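L-lysine 6-monooxygenase (Pseudomonas syringae pv. tomato, PDB 5CQF) probably uses FAD and NADPH to hydroxylate the side-chain amine of L-lysine, a step in siderophore biosynthesis. Local coordinates at residues W395-S400 with A416-R421. Numbering follows the deposited sequence.
Sequences WVNGLS and ALRAGR
Asn-397 and Arg-418 join the loop that leaves strand 393-396, at the border of the parallel Rossmann-type sheet, to helix 412-428, which packs against that strand. The bond between them runs from Arg-418 NE to Asn-397 OD1, 2.7 Å long and close to straight. The oxygen sits at the edge of the guanidinium, almost exactly in its plane, whereas the amide stands nearly upright to that plane (83°), so the two flat groups meet edge-on without stacking. From the amide's side, NE lies moderately tilted out of the carbonyl plane.

The CB of Arg-418 is directed at the loop, and the chain kinks at its third torsion (chi3 -61°), which swings the guanidinium across the backbone after Asn-397. Gly-398 CA lies over one face of the Arg-418 guanidinium, 3.7 Å above its plane and toward its rim, and Leu-399 approaches more loosely, its CG 4.2 Å from Arg-418 NH1. An inverse gamma turn is built round Asn-397, closed by a weak bond from Gly-398 N to Val-396 O; the CG of Asn-397 is anti to the backbone N (chi1 -164°), which carries the amide over to the helix. The contact is buried, and both ends of the amide are engaged: as OD1 accepts from Arg-418 NE, ND2 makes a weak hydrogen bond to Ser-167 OG, just beyond strand 163-166.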
loop_
_atom_site.group_PDB
_atom_site.type_symbol
_atom_site.label_atom_id
_atom_site.label_comp_id
_atom_site.label_asym_id
_atom_site.label_seq_id
_atom_site.Cartn_x
_atom_site.Cartn_y
_atom_site.Cartn_z
ATOM N N TRP A 395 15.560 24.615 31.651
ATOM C CA TRP A 395 14.908 24.241 30.400
ATOM C C TRP A 395 13.972 23.104 30.702
ATOM O O TRP A 395 14.326 22.229 31.505
ATOM C CB TRP A 395 15.923 23.746 29.395
ATOM C CG TRP A 395 16.805 24.814 28.812
ATOM C CD1 TRP A 395 16.593 25.511 27.657
ATOM C CD2 TRP A 395 18.053 25.285 29.336
ATOM N NE1 TRP A 395 17.618 26.392 27.444
ATOM C CE2 TRP A 395 18.525 26.274 28.459
ATOM C CE3 TRP A 395 18.790 24.990 30.472
ATOM C CZ2 TRP A 395 19.708 26.960 28.675
ATOM C CZ3 TRP A 395 19.974 25.666 30.687
ATOM C CH2 TRP A 395 20.421 26.640 29.792
ATOM N N VAL A 396 12.792 23.108 30.085
ATOM C CA VAL A 396 11.928 21.929 30.109
ATOM C C VAL A 396 11.922 21.300 28.721
ATOM O O VAL A 396 11.420 21.887 27.787
ATOM C CB VAL A 396 10.493 22.236 30.568
ATOM C CG1 VAL A 396 9.648 20.961 30.593
ATOM C CG2 VAL A 396 10.513 22.864 31.943
ATOM N N ASN A 397 12.506 20.108 28.606
ATOM C CA ASN A 397 12.713 19.453 27.304
ATOM C C ASN A 397 11.508 18.625 26.863
ATOM O O ASN A 397 11.552 17.389 26.819
ATOM C CB ASN A 397 13.971 18.583 27.357
ATOM C CG ASN A 397 14.464 18.188 25.994
ATOM O OD1 ASN A 397 13.845 18.504 24.984
ATOM N ND2 ASN A 397 15.600 17.490 25.954
ATOM N N GLY A 398 10.434 19.313 26.513
ATOM C CA GLY A 398 9.201 18.638 26.086
ATOM C C GLY A 398 8.218 19.646 25.518
ATOM O O GLY A 398 8.429 20.856 25.613
ATOM N N LEU A 399 7.170 19.133 24.893
ATOM C CA LEU A 399 6.058 19.946 24.449
ATOM C C LEU A 399 4.933 19.933 25.481
ATOM O O LEU A 399 4.890 19.076 26.356
ATOM C CB LEU A 399 5.549 19.443 23.104
ATOM C CG LEU A 399 6.503 19.750 21.939
ATOM C CD1 LEU A 399 6.048 19.047 20.674
ATOM C CD2 LEU A 399 6.587 21.246 21.684
ATOM N N SER A 400 4.055 20.929 25.376
ATOM C CA SER A 400 2.777 20.999 26.115
ATOM C C SER A 400 1.835 21.929 25.367
ATOM O O SER A 400 2.285 22.859 24.676
ATOM C CB SER A 400 2.960 21.535 27.534
ATOM O OG SER A 400 3.488 22.840 27.540
ATOM N N ALA A 416 15.380 15.307 18.683
ATOM C CA ALA A 416 16.660 15.625 18.045
ATOM C C ALA A 416 16.800 17.098 17.869
ATOM O O ALA A 416 17.846 17.635 18.111
ATOM C CB ALA A 416 16.778 14.952 16.716
ATOM N N LEU A 417 15.732 17.750 17.441
ATOM C CA LEU A 417 15.753 19.196 17.139
ATOM C C LEU A 417 15.829 20.042 18.397
ATOM O O LEU A 417 16.596 21.004 18.457
ATOM C CB LEU A 417 14.538 19.582 16.290
ATOM C CG LEU A 417 14.584 18.919 14.879
ATOM C CD1 LEU A 417 13.302 19.113 14.103
ATOM C CD2 LEU A 417 15.727 19.491 14.067
ATOM N N ARG A 418 15.064 19.646 19.398
ATOM C CA ARG A 418 15.129 20.276 20.689
ATOM C C ARG A 418 16.511 20.164 21.278
ATOM O O ARG A 418 17.028 21.144 21.806
ATOM C CB ARG A 418 14.128 19.662 21.677
ATOM C CG ARG A 418 12.677 19.978 21.384
ATOM C CD ARG A 418 11.822 19.859 22.628
ATOM N NE ARG A 418 11.836 18.516 23.207
ATOM C CZ ARG A 418 11.015 17.535 22.854
ATOM N NH1 ARG A 418 10.137 17.698 21.887
ATOM N NH2 ARG A 418 11.086 16.362 23.446
ATOM N N ALA A 419 17.100 18.977 21.219
ATOM C CA ALA A 419 18.451 18.761 21.734
ATOM C C ALA A 419 19.425 19.753 21.145
ATOM O O ALA A 419 20.293 20.232 21.842
ATOM C CB ALA A 419 18.927 17.342 21.445
ATOM N N GLY A 420 19.289 20.056 19.856
ATOM C CA GLY A 420 20.150 21.056 19.226
ATOM C C GLY A 420 19.981 22.462 19.821
ATOM O O GLY A 420 20.953 23.135 20.140
ATOM N N ARG A 421 18.740 22.894 19.964
ATOM C CA ARG A 421 18.424 24.192 20.519
ATOM C C ARG A 421 18.879 24.330 21.972
ATOM O O ARG A 421 19.359 25.394 22.370
ATOM C CB ARG A 421 16.913 24.434 20.479
ATOM C CG ARG A 421 16.338 24.681 19.100
ATOM C CD ARG A 421 15.090 25.565 19.201
ATOM N NE ARG A 421 14.303 25.559 17.961
ATOM C CZ ARG A 421 13.674 26.614 17.450
ATOM N NH1 ARG A 421 13.720 27.789 18.062
ATOM N NH2 ARG A 421 13.009 26.495 16.306
#